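Local coordinates for protein alpha-Amylase (Thermotoga maritima, PDB 2B5D) that belongs to glycoside hydrolase family 57, joining a mostly parallel beta/alpha core to a largely helical C-terminal part, at residues S329-R332 / R333-I337; P218-G221 / V222-I226; D349-F353 / G354-F358; F362-K365 / R366-L370; C186-Y189 / Q190-L194. All coordinates share one frame; numbering follows the deposited sequence.

Contact 1: S329-R332 / R333-I337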
# COMPACT_ATOMS: atom_id res chain seq x y z
N SER A 329 -13.28 -17.77 -48.01
CA SER A 329 -14.29 -16.82 -48.41
C SER A 329 -13.65 -15.42 -48.64
O SER A 329 -13.85 -14.81 -49.68
CB SER A 329 -15.39 -16.82 -47.38
OG SER A 329 -16.29 -15.80 -47.69
N GLN A 330 -12.84 -14.94 -47.70
CA GLN A 330 -12.24 -13.57 -47.81
C GLN A 330 -11.26 -13.47 -49.01
O GLN A 330 -11.35 -12.53 -49.78
CB GLN A 330 -11.63 -13.14 -46.46
CG GLN A 330 -10.71 -11.87 -46.51
CD GLN A 330 -9.90 -11.71 -45.24
OE1 GLN A 330 -9.19 -12.63 -44.81
NE2 GLN A 330 -9.99 -10.54 -44.65
N ALA A 331 -10.43 -14.48 -49.20
CA ALA A 331 -9.58 -14.56 -50.35
C ALA A 331 -10.32 -14.44 -51.69
O ALA A 331 -9.92 -13.64 -52.57
CB ALA A 331 -8.74 -15.85 -50.31
N ARG A 332 -11.38 -15.24 -51.86
CA ARG A 332 -12.08 -15.31 -53.13
C ARG A 332 -12.71 -13.97 -53.44
O ARG A 332 -12.59 -13.48 -54.57
CB ARG A 332 -13.13 -16.43 -53.12
CG ARG A 332 -12.56 -17.86 -53.27
CD ARG A 332 -13.72 -18.86 -53.54
NE ARG A 332 -14.77 -18.66 -52.52
CZ ARG A 332 -14.92 -19.44 -51.45
NH1 ARG A 332 -14.12 -20.51 -51.27
NH2 ARG A 332 -15.88 -19.16 -50.58
N ARG A 333 -13.36 -13.39 -52.45
CA ARG A 333 -13.96 -12.08 -52.58
C ARG A 333 -12.92 -11.00 -52.99
O ARG A 333 -13.21 -10.10 -53.78
CB ARG A 333 -14.59 -11.71 -51.24
CG ARG A 333 -15.14 -10.31 -51.13
CD ARG A 333 -15.79 -10.08 -49.77
NE ARG A 333 -14.86 -9.75 -48.68
CZ ARG A 333 -14.62 -10.52 -47.61
NH1 ARG A 333 -15.23 -11.71 -47.44
NH2 ARG A 333 -13.76 -10.09 -46.70
N LEU A 334 -11.71 -11.11 -52.42
CA LEU A 334 -10.65 -10.13 -52.63
C LEU A 334 -10.01 -10.29 -54.00
O LEU A 334 -9.79 -9.31 -54.66
CB LEU A 334 -9.57 -10.24 -51.55
CG LEU A 334 -9.42 -9.28 -50.35
CD1 LEU A 334 -10.56 -8.35 -50.09
CD2 LEU A 334 -9.01 -10.09 -49.10
N MET A 335 -9.68 -11.53 -54.39
CA MET A 335 -9.19 -11.82 -55.74
C MET A 335 -10.15 -11.24 -56.78
O MET A 335 -9.74 -10.49 -57.70
CB MET A 335 -9.01 -13.33 -55.94
CG MET A 335 -7.63 -13.80 -55.55
SD MET A 335 -7.25 -15.57 -55.46
CE MET A 335 -8.46 -16.15 -54.23
N ASP A 336 -11.44 -11.53 -56.62
CA ASP A 336 -12.43 -11.05 -57.56
C ASP A 336 -12.49 -9.51 -57.62
O ASP A 336 -12.66 -8.95 -58.69
CB ASP A 336 -13.79 -11.71 -57.30
CG ASP A 336 -14.93 -11.03 -58.06
OD1 ASP A 336 -15.18 -11.36 -59.26
OD2 ASP A 336 -15.58 -10.14 -57.43
N ILE A 337 -12.34 -8.83 -56.48
CA ILE A 337 -12.35 -7.35 -56.45
C ILE A 337 -10.99 -6.71 -56.86
O ILE A 337 -10.97 -5.59 -57.40
CB ILE A 337 -12.82 -6.79 -55.08
CG1 ILE A 337 -14.34 -6.84 -54.98
CG2 ILE A 337 -12.38 -5.34 -54.87
CD1 ILE A 337 -14.86 -6.71 -53.53
O HOH W 1 -11.30 -8.42 -46.22
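Gln330 with Arg333, and Ala331 with Met335, form a local contact between successive turns of one helix, close to the C-terminal end of the long helix 309-338. Four consecutive alpha-helical bonds carry the backbone, beginning with Arg333 N to Ser329 O; that from Met335 N to Ala331 O is short and straight at 2.8 Å. Against this frame the Arg333 guanidinium is laid over the previous turn. Its CG stands opposite the backbone N (chi1 174°) and the chain then folds at chi3 (82°), which brings one guanidinium face over Gln330 CA, with NH1 3.5 Å from that CA. Arg333 NH2 reaches the same distance, 3.5 Å, from Gln330 CG. The amide of Gln330 does not stack on the guanidinium, since their planes are 47° apart. A water links them instead, accepting from Gln330 NE2 at 2.9 Å and, weakly, from Arg333 NH2. The amide is held from several directions: NE2 is also bonded to Asp238, and OE1 to Lys327. Alongside, Gln330 CG runs next to Leu334 CD2 (3.6 Å), both chains pointing the same way. Met335 meanwhile curls at its last torsion, and CE comes back to Ala331 CB at 3.9 Å in the buried part of the helix surface. Arg332 makes its salt bridge with Asp376, while Arg333 also packs on Gln217 of a second subunit. This is the i to i+3 and i to i+4 side-chain pattern of a regular alpha helix, here with one flank buried and the other carrying charged groups.

Contact 2: P218-G221 / V222-I226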
# COMPACT_ATOMS: atom_id res chain seq x y z
N PRO A 218 -3.36 3.35 -49.90
CA PRO A 218 -2.97 2.25 -50.79
C PRO A 218 -4.13 1.60 -51.56
O PRO A 218 -5.17 1.29 -50.98
CB PRO A 218 -2.35 1.25 -49.84
CG PRO A 218 -1.72 2.14 -48.77
CD PRO A 218 -2.68 3.28 -48.60
N ARG A 219 -3.91 1.32 -52.85
CA ARG A 219 -5.01 0.98 -53.75
C ARG A 219 -5.66 -0.36 -53.41
O ARG A 219 -6.89 -0.45 -53.44
CB ARG A 219 -4.60 1.08 -55.21
CG ARG A 219 -3.64 0.02 -55.76
CD ARG A 219 -3.42 0.25 -57.30
NE ARG A 219 -2.14 -0.35 -57.66
CZ ARG A 219 -0.98 0.31 -57.67
NH1 ARG A 219 0.16 -0.34 -57.90
NH2 ARG A 219 -0.99 1.61 -57.43
N TYR A 220 -4.83 -1.35 -53.08
CA TYR A 220 -5.25 -2.62 -52.58
C TYR A 220 -5.49 -2.72 -51.06
O TYR A 220 -5.35 -3.80 -50.53
CB TYR A 220 -4.21 -3.68 -52.98
CG TYR A 220 -4.03 -3.76 -54.48
CD1 TYR A 220 -2.76 -3.60 -55.06
CD2 TYR A 220 -5.14 -3.95 -55.33
CE1 TYR A 220 -2.59 -3.65 -56.45
CE2 TYR A 220 -5.01 -3.98 -56.71
CZ TYR A 220 -3.72 -3.84 -57.27
OH TYR A 220 -3.60 -3.90 -58.62
N GLY A 221 -5.82 -1.62 -50.39
CA GLY A 221 -5.87 -1.55 -48.92
C GLY A 221 -4.81 -2.33 -48.14
O GLY A 221 -3.62 -2.27 -48.49
N VAL A 222 -5.21 -3.09 -47.11
CA VAL A 222 -4.24 -3.78 -46.28
C VAL A 222 -3.83 -5.10 -46.82
O VAL A 222 -3.04 -5.81 -46.20
CB VAL A 222 -4.70 -3.96 -44.81
CG1 VAL A 222 -4.88 -2.63 -44.17
CG2 VAL A 222 -6.04 -4.84 -44.70
N TYR A 223 -4.35 -5.43 -48.00
CA TYR A 223 -4.16 -6.78 -48.61
C TYR A 223 -3.05 -6.87 -49.65
O TYR A 223 -2.90 -7.90 -50.32
CB TYR A 223 -5.51 -7.29 -49.20
CG TYR A 223 -6.54 -7.28 -48.10
CD1 TYR A 223 -6.45 -8.19 -47.04
CD2 TYR A 223 -7.56 -6.32 -48.09
CE1 TYR A 223 -7.39 -8.17 -45.99
CE2 TYR A 223 -8.50 -6.31 -47.07
CZ TYR A 223 -8.40 -7.22 -46.02
OH TYR A 223 -9.28 -7.15 -44.98
N ARG A 224 -2.25 -5.83 -49.75
CA ARG A 224 -0.91 -5.96 -50.32
C ARG A 224 0.08 -5.06 -49.53
O ARG A 224 -0.29 -3.94 -49.14
CB ARG A 224 -0.97 -5.60 -51.82
CG ARG A 224 -1.28 -6.89 -52.68
CD ARG A 224 -1.28 -6.63 -54.13
NE ARG A 224 -0.02 -6.91 -54.86
CZ ARG A 224 0.39 -8.13 -55.20
NH1 ARG A 224 -0.30 -9.21 -54.84
NH2 ARG A 224 1.51 -8.27 -55.88
N PRO A 225 1.32 -5.52 -49.34
CA PRO A 225 2.34 -4.64 -48.80
C PRO A 225 2.54 -3.39 -49.67
O PRO A 225 2.15 -3.36 -50.84
CB PRO A 225 3.62 -5.48 -48.87
CG PRO A 225 3.31 -6.54 -49.90
CD PRO A 225 1.86 -6.85 -49.63
N ILE A 226 3.09 -2.35 -49.10
CA ILE A 226 3.50 -1.22 -49.89
C ILE A 226 4.99 -1.16 -49.73
O ILE A 226 5.54 -1.89 -48.91
CB ILE A 226 2.87 0.10 -49.39
CG1 ILE A 226 3.43 0.44 -47.99
CG2 ILE A 226 1.34 0.05 -49.57
CD1 ILE A 226 3.08 1.80 -47.49
O HOH W 2 -1.72 -2.05 -50.28
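Tyr220 O accepts a hydrogen bond from Tyr223 N at 3.2 Å, overlapping a type I beta turn that runs from Pro218 to Gly221; turn and bond together reverse the chain in the loop between helix 209-212 and strand 226-227. The turn itself is closed by a weak bond from Gly221 N to Pro218 O (3.0 Å). Gly221 then takes a positive phi of 37°, a backbone setting easiest for a residue without a side chain, and directs the chain into the second bend. The reversal places side chains of its two limbs together. Tyr220 and Arg224 lie alongside each other and point the same way, with Arg224 CD 3.5 Å from Tyr220 CD1. The arginine bends about its CG-CD bond (chi3 96°), and its guanidinium plane ends up nearly perpendicular, 81°, to the tyrosine ring. Both polar ends converge on one residue outside the loop: Tyr220 OH is bonded to the carboxylate of Glu391, and Arg224 NH2 to its carbonyl oxygen. Arg219 CG covers one face of the Tyr220 ring, over its centre. In the same way Val222 CG2 sits over the centre of a face of the Tyr223 ring, whose hydroxyl is bonded to Asp238. At the open ends of the limbs, Pro218 CG meets Ile226 CG2 at 3.8 Å, both residues also packing on Phe211. Within the bend a water spans the chain, donating one hydrogen to Gly221 O at 2.6 Å and the other to Arg224 O, likewise at 2.6 Å.

Contact 3: D349-F353 / G354-F358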
# COMPACT_ATOMS: atom_id res chain seq x y z
N ASP A 349 0.04 -12.04 -30.67
CA ASP A 349 0.84 -12.37 -29.52
C ASP A 349 1.09 -13.87 -29.38
O ASP A 349 0.15 -14.64 -29.32
CB ASP A 349 0.11 -11.86 -28.30
CG ASP A 349 1.01 -11.14 -27.40
OD1 ASP A 349 1.14 -9.89 -27.56
OD2 ASP A 349 1.62 -11.85 -26.56
N ALA A 350 2.34 -14.29 -29.35
CA ALA A 350 2.65 -15.74 -29.34
C ALA A 350 2.03 -16.56 -28.20
O ALA A 350 1.64 -17.72 -28.40
CB ALA A 350 4.15 -15.96 -29.37
N GLU A 351 1.96 -15.95 -27.01
CA GLU A 351 1.53 -16.63 -25.78
C GLU A 351 0.04 -16.91 -25.78
O GLU A 351 -0.44 -17.75 -24.98
CB GLU A 351 1.88 -15.83 -24.52
CG GLU A 351 1.68 -14.30 -24.63
CD GLU A 351 3.02 -13.58 -24.89
OE1 GLU A 351 3.41 -12.70 -24.06
OE2 GLU A 351 3.69 -13.92 -25.91
N LEU A 352 -0.69 -16.19 -26.64
CA LEU A 352 -2.07 -16.51 -26.91
C LEU A 352 -2.17 -17.97 -27.38
O LEU A 352 -3.19 -18.60 -27.16
CB LEU A 352 -2.70 -15.55 -27.94
CG LEU A 352 -2.93 -14.02 -27.70
CD1 LEU A 352 -3.73 -13.36 -28.86
CD2 LEU A 352 -3.55 -13.63 -26.35
N PHE A 353 -1.12 -18.53 -27.98
CA PHE A 353 -1.20 -19.91 -28.49
C PHE A 353 -0.43 -20.86 -27.60
O PHE A 353 0.81 -20.92 -27.64
CB PHE A 353 -0.77 -20.02 -29.98
CG PHE A 353 -1.64 -19.22 -30.93
CD1 PHE A 353 -1.28 -17.92 -31.30
CD2 PHE A 353 -2.85 -19.74 -31.39
CE1 PHE A 353 -2.11 -17.15 -32.14
CE2 PHE A 353 -3.68 -18.98 -32.24
CZ PHE A 353 -3.31 -17.68 -32.62
N GLY A 354 -1.16 -21.61 -26.79
CA GLY A 354 -0.53 -22.58 -25.90
C GLY A 354 -0.50 -22.12 -24.45
O GLY A 354 -0.52 -22.95 -23.54
N HIS A 355 -0.47 -20.81 -24.22
CA HIS A 355 -0.41 -20.32 -22.86
C HIS A 355 -1.74 -19.79 -22.35
O HIS A 355 -2.31 -20.38 -21.44
CB HIS A 355 0.77 -19.37 -22.62
CG HIS A 355 0.91 -18.94 -21.19
ND1 HIS A 355 1.17 -19.84 -20.17
CD2 HIS A 355 0.79 -17.73 -20.61
CE1 HIS A 355 1.20 -19.19 -19.02
NE2 HIS A 355 0.97 -17.91 -19.26
N TRP A 356 -2.25 -18.69 -22.90
CA TRP A 356 -3.62 -18.27 -22.58
C TRP A 356 -4.64 -19.31 -23.02
O TRP A 356 -5.58 -19.62 -22.29
CB TRP A 356 -3.93 -16.91 -23.22
CG TRP A 356 -3.20 -15.85 -22.51
CD1 TRP A 356 -2.06 -15.20 -22.91
CD2 TRP A 356 -3.51 -15.36 -21.19
NE1 TRP A 356 -1.65 -14.32 -21.92
CE2 TRP A 356 -2.53 -14.39 -20.86
CE3 TRP A 356 -4.54 -15.65 -20.25
CZ2 TRP A 356 -2.54 -13.70 -19.64
CZ3 TRP A 356 -4.55 -14.96 -19.05
CH2 TRP A 356 -3.56 -13.99 -18.75
N TRP A 357 -4.42 -19.86 -24.21
CA TRP A 357 -5.24 -20.86 -24.82
C TRP A 357 -4.40 -22.11 -24.97
O TRP A 357 -3.53 -22.19 -25.83
CB TRP A 357 -5.66 -20.37 -26.19
CG TRP A 357 -6.65 -21.19 -26.93
CD1 TRP A 357 -7.59 -22.04 -26.41
CD2 TRP A 357 -6.86 -21.20 -28.34
NE1 TRP A 357 -8.35 -22.60 -27.40
CE2 TRP A 357 -7.92 -22.09 -28.61
CE3 TRP A 357 -6.24 -20.53 -29.42
CZ2 TRP A 357 -8.39 -22.34 -29.90
CZ3 TRP A 357 -6.70 -20.78 -30.69
CH2 TRP A 357 -7.76 -21.67 -30.93
N PHE A 358 -4.68 -23.11 -24.14
CA PHE A 358 -3.85 -24.32 -24.04
C PHE A 358 -3.75 -25.07 -25.37
O PHE A 358 -2.71 -25.62 -25.71
CB PHE A 358 -4.45 -25.22 -22.93
CG PHE A 358 -3.82 -26.58 -22.81
CD1 PHE A 358 -2.48 -26.72 -22.47
CD2 PHE A 358 -4.58 -27.72 -23.01
CE1 PHE A 358 -1.91 -27.99 -22.33
CE2 PHE A 358 -4.03 -28.99 -22.88
CZ PHE A 358 -2.70 -29.13 -22.53
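A wide pi-type turn, in which Glu351 O accepts from Trp356 N five residues on, shapes the short helix 352-356 that follows strand 343-349 of the central sheet. That bond is 2.9 Å long. The same oxygen also takes a weak bond from His355 N at 3.2 Å, so one carbonyl is gripped by two successive amides. Trp357 N to Leu352 O, at 3.4 Å, is weak too, and the turn is loosely bonded overall. Before it, a type I beta turn from Asp349 to Leu352 brings the chain off the strand. Gly354 sits in the middle with phi 105°, where a CB would press on the carbonyl oxygen of Phe353, and its N is bonded to Trp357 O at 2.6 Å. The aromatic side chains fan out from this turn. With its CG opposite the backbone N (chi1 -173°), Trp357 swings back beside Phe353, and Phe353 CE2 meets its six-membered ring at the edge, near the indole plane, 3.8 Å from Trp357 CZ3. Leu352 CD2 touches the indole of Trp356 more lightly, 4.1 Å from Trp356 CD1. The surroundings continue the theme: Phe353 is edge-to-face with Trp246, Trp357 with Tyr258, and His355 with Phe261. Thr37 OG1 is bonded to Phe353 O, which ties the turn to helix 27-47. Across the contact the polar bonds are therefore all made by the main chain, whereas the side chains meet through carbon, and within the contact the rings are probably oriented mainly by shape and by their aromatic neighbours.

Contact 4: F362-K365 / R366-L370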
# COMPACT_ATOMS: atom_id res chain seq x y z
N PHE A 362 -2.19 -26.62 -31.24
CA PHE A 362 -2.98 -27.66 -31.88
C PHE A 362 -3.83 -27.04 -32.96
O PHE A 362 -3.90 -27.58 -34.06
CB PHE A 362 -3.93 -28.39 -30.90
CG PHE A 362 -3.25 -29.04 -29.70
CD1 PHE A 362 -3.82 -28.92 -28.42
CD2 PHE A 362 -2.09 -29.81 -29.84
CE1 PHE A 362 -3.22 -29.54 -27.29
CE2 PHE A 362 -1.49 -30.43 -28.72
CZ PHE A 362 -2.06 -30.29 -27.45
N PHE A 363 -4.53 -25.95 -32.63
CA PHE A 363 -5.25 -25.13 -33.61
C PHE A 363 -4.33 -24.64 -34.77
O PHE A 363 -4.66 -24.79 -35.95
CB PHE A 363 -5.94 -23.95 -32.93
CG PHE A 363 -6.59 -22.99 -33.91
CD1 PHE A 363 -7.95 -23.07 -34.20
CD2 PHE A 363 -5.82 -21.99 -34.55
CE1 PHE A 363 -8.55 -22.20 -35.14
CE2 PHE A 363 -6.40 -21.11 -35.46
CZ PHE A 363 -7.76 -21.22 -35.77
N LEU A 364 -3.18 -24.07 -34.41
CA LEU A 364 -2.24 -23.63 -35.40
C LEU A 364 -1.84 -24.72 -36.37
O LEU A 364 -1.69 -24.47 -37.59
CB LEU A 364 -1.01 -22.98 -34.77
CG LEU A 364 -0.96 -21.49 -35.09
CD1 LEU A 364 -0.74 -21.33 -36.58
CD2 LEU A 364 -2.24 -20.71 -34.69
N LYS A 365 -1.68 -25.93 -35.84
CA LYS A 365 -1.20 -27.04 -36.64
C LYS A 365 -2.30 -27.52 -37.59
O LYS A 365 -2.05 -27.83 -38.74
CB LYS A 365 -0.74 -28.19 -35.75
CG LYS A 365 -0.08 -29.34 -36.52
CD LYS A 365 -0.33 -30.64 -35.78
CE LYS A 365 0.54 -31.75 -36.34
NZ LYS A 365 0.20 -33.00 -35.61
N ARG A 366 -3.52 -27.57 -37.09
CA ARG A 366 -4.63 -28.01 -37.89
C ARG A 366 -4.95 -27.00 -38.96
O ARG A 366 -5.30 -27.38 -40.07
CB ARG A 366 -5.85 -28.38 -37.03
CG ARG A 366 -5.66 -29.74 -36.33
CD ARG A 366 -5.30 -30.91 -37.33
NE ARG A 366 -6.44 -31.18 -38.22
CZ ARG A 366 -6.36 -31.32 -39.54
NH1 ARG A 366 -7.47 -31.55 -40.23
NH2 ARG A 366 -5.19 -31.25 -40.16
N PHE A 367 -4.83 -25.71 -38.63
CA PHE A 367 -5.10 -24.65 -39.59
C PHE A 367 -4.07 -24.67 -40.69
O PHE A 367 -4.41 -24.49 -41.84
CB PHE A 367 -5.16 -23.29 -38.92
CG PHE A 367 -5.42 -22.16 -39.87
CD1 PHE A 367 -6.70 -21.93 -40.37
CD2 PHE A 367 -4.39 -21.29 -40.24
CE1 PHE A 367 -6.96 -20.86 -41.25
CE2 PHE A 367 -4.62 -20.21 -41.11
CZ PHE A 367 -5.92 -19.99 -41.63
N PHE A 368 -2.81 -24.93 -40.36
CA PHE A 368 -1.77 -25.02 -41.38
C PHE A 368 -2.05 -26.17 -42.33
O PHE A 368 -2.01 -25.99 -43.55
CB PHE A 368 -0.37 -25.15 -40.79
CG PHE A 368 0.16 -23.87 -40.18
CD1 PHE A 368 -0.49 -22.65 -40.39
CD2 PHE A 368 1.34 -23.88 -39.45
CE1 PHE A 368 0.01 -21.48 -39.86
CE2 PHE A 368 1.86 -22.71 -38.91
CZ PHE A 368 1.20 -21.51 -39.12
N GLU A 369 -2.37 -27.33 -41.77
CA GLU A 369 -2.62 -28.53 -42.58
C GLU A 369 -3.81 -28.34 -43.51
O GLU A 369 -3.78 -28.77 -44.66
CB GLU A 369 -2.76 -29.79 -41.71
CG GLU A 369 -1.48 -30.17 -40.99
CD GLU A 369 -1.62 -31.31 -39.98
OE1 GLU A 369 -2.74 -31.53 -39.41
OE2 GLU A 369 -0.59 -32.00 -39.76
N LEU A 370 -4.84 -27.67 -43.01
CA LEU A 370 -6.02 -27.33 -43.79
C LEU A 370 -5.70 -26.35 -44.90
O LEU A 370 -6.16 -26.53 -46.03
CB LEU A 370 -7.08 -26.76 -42.87
CG LEU A 370 -8.26 -27.63 -42.39
CD1 LEU A 370 -8.08 -29.14 -42.60
CD2 LEU A 370 -8.52 -27.29 -40.95
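Leu364 and Phe368 make the apolar heart of this contact along helix 360-373. Leu364 CD1 lies over one face of the Phe368 ring, only 3.2 Å from Phe368 CZ, a notably tight approach. The carbonyl oxygen of Leu364 also stands above a face of that ring, toward its rim, 3.2 Å from Phe368 CG. A chi2 near zero (-11°) turns the Phe368 ring flat against the preceding turn. A looser pair follows on the neighbouring track of the helix, where Phe363 CE2 approaches Phe367 CB at 4.3 Å. These apolar groups continue into the core: Phe368 touches Ile7 and Phe367 touches Ile5, both on strand 3-11, while Leu364 and Phe368 both rest on Met44 of helix 27-47. The backbone bonds are those of an ordinary alpha helix, four in succession from Arg366 N to Phe362 O through Glu369 N to Lys365 O. Charge is gathered around Glu369. Arg366 bends at chi2 and chi3 and curls along the helix, letting its NH2 donate to Glu369 OE1 at 2.6 Å in a salt bridge; the carboxylate is met on its anti side, 23° out of plane. The fully stretched Lys365 passes by the other oxygen, its CE 3.6 Å from Glu369 OE2, but NZ stays 4.3 Å from OE2, beyond salt-bridge distance. The helix is thus amphipathic, and Arg366, shared between Glu369 of its own helix and, through NH1, Glu317 of helix 309-338, probably offsets the charge of both carboxylates and ties the two helices together.

Contact 5: C186-Y189 / Q190-L194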
# COMPACT_ATOMS: atom_id res chain seq x y z
N CYS A 186 3.60 -2.00 -32.84
CA CYS A 186 3.61 -1.38 -34.18
C CYS A 186 3.79 0.14 -34.17
O CYS A 186 3.28 0.85 -35.05
CB CYS A 186 2.34 -1.83 -34.98
SG CYS A 186 2.52 -3.60 -35.43
N GLY A 187 4.46 0.65 -33.15
CA GLY A 187 4.66 2.08 -33.01
C GLY A 187 5.55 2.58 -34.16
O GLY A 187 6.71 2.25 -34.27
N TYR A 188 4.94 3.35 -35.03
CA TYR A 188 5.54 3.81 -36.24
C TYR A 188 5.23 5.29 -36.29
O TYR A 188 4.12 5.69 -35.96
CB TYR A 188 4.99 3.10 -37.49
CG TYR A 188 5.67 3.69 -38.77
CD1 TYR A 188 6.95 3.24 -39.19
CD2 TYR A 188 5.07 4.73 -39.48
CE1 TYR A 188 7.57 3.79 -40.35
CE2 TYR A 188 5.68 5.28 -40.59
CZ TYR A 188 6.94 4.83 -41.01
OH TYR A 188 7.50 5.39 -42.13
N TYR A 189 6.24 6.08 -36.62
CA TYR A 189 6.06 7.51 -36.91
C TYR A 189 6.82 7.86 -38.20
O TYR A 189 7.74 7.15 -38.62
CB TYR A 189 6.54 8.40 -35.74
CG TYR A 189 8.02 8.32 -35.45
CD1 TYR A 189 8.53 7.31 -34.62
CD2 TYR A 189 8.90 9.23 -36.03
CE1 TYR A 189 9.92 7.23 -34.34
CE2 TYR A 189 10.26 9.17 -35.76
CZ TYR A 189 10.76 8.18 -34.91
OH TYR A 189 12.10 8.13 -34.68
N GLN A 190 6.42 8.94 -38.82
CA GLN A 190 6.91 9.23 -40.16
C GLN A 190 8.39 9.59 -40.19
O GLN A 190 8.85 10.46 -39.45
CB GLN A 190 6.09 10.36 -40.76
CG GLN A 190 5.01 9.86 -41.61
CD GLN A 190 4.42 10.98 -42.37
OE1 GLN A 190 4.23 10.87 -43.58
NE2 GLN A 190 4.13 12.10 -41.69
N GLY A 191 9.15 8.86 -40.99
CA GLY A 191 10.58 9.09 -40.96
C GLY A 191 11.32 7.90 -40.44
O GLY A 191 12.48 7.69 -40.79
N LEU A 192 10.64 7.08 -39.63
CA LEU A 192 11.27 5.91 -38.99
C LEU A 192 11.72 4.89 -40.00
O LEU A 192 12.55 4.06 -39.72
CB LEU A 192 10.25 5.20 -38.04
CG LEU A 192 10.59 4.58 -36.68
CD1 LEU A 192 9.68 3.43 -36.25
CD2 LEU A 192 12.00 4.25 -36.43
N ASP A 193 11.07 4.85 -41.15
CA ASP A 193 11.48 3.92 -42.26
C ASP A 193 12.92 4.23 -42.74
O ASP A 193 13.73 3.31 -43.07
CB ASP A 193 10.50 4.05 -43.43
CG ASP A 193 10.22 5.51 -43.82
OD1 ASP A 193 10.24 5.87 -44.99
OD2 ASP A 193 9.98 6.33 -42.96
N LEU A 194 13.26 5.50 -42.76
CA LEU A 194 14.68 5.90 -43.06
C LEU A 194 15.77 5.17 -42.23
O LEU A 194 16.69 4.56 -42.80
CB LEU A 194 14.79 7.39 -42.90
CG LEU A 194 14.32 8.27 -44.05
CD1 LEU A 194 13.99 7.63 -45.39
CD2 LEU A 194 13.38 9.37 -43.63
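Leu192 is gripped between Tyr188 and Tyr189 where the loop after strand 180-182 enters helix 192-198. The firm part of the contact begins with a CH-pi interaction: Leu192 CB stands over the centre of one Tyr189 ring face, 4.2 Å from the centroid and 10° off the normal. Leu192 CG comes within 3.6 Å of Tyr189 CE1, the leucine lying across the tyrosine, roughly perpendicular to it. From the other tyrosine, Tyr188 CE1 reaches Leu192 CB at 3.8 Å, the two side chains running antiparallel past one another. Val159 of helix 156-174 touches both Tyr189 and Leu192. The main chain between them is a type II beta turn from Tyr189 to Leu192, with Leu192 N bonded to Tyr189 O at 3.1 Å and Gly191 at the third position, where type II turns favour glycine. Against this, the outer side is loose. Gln190 is exposed and its CB leads away from the tyrosines, although its N is bonded to Asp399; Gly191 adds little packing. The polar end, by contrast, is buried and firmly bonded. Tyr188 OH donates to Asp193 OD2 at 2.8 Å, from well above the carboxylate plane (66° out of it), and Gly191 N adds a weak bond to the same oxygen at 3.3 Å. With two donors on one oxygen beside the first turn of a helix, the negative charge of this buried aspartate is probably eased.

How the contacts relate
From the N terminus the order is contact 5, contact 2, contact 1, contact 3 and contact 4, all in series, with no nesting or crossing. Each joins neighbouring residues, so the loops closed are short: contact 5 turns the chain into helix 192-198, and contact 2 reverses it before strand 226-227. Contact 1 lies late on helix 309-338 and touches contact 2 through Gln330 and Leu334 on Tyr223, tying helix to loop. Strand 343-349 then leads into contact 3, which packs on contact 4 in the next helix, Phe353 against Leu364 and Trp357 against Phe363. Contacts 4 and 5 stand about 34 Å apart between centres.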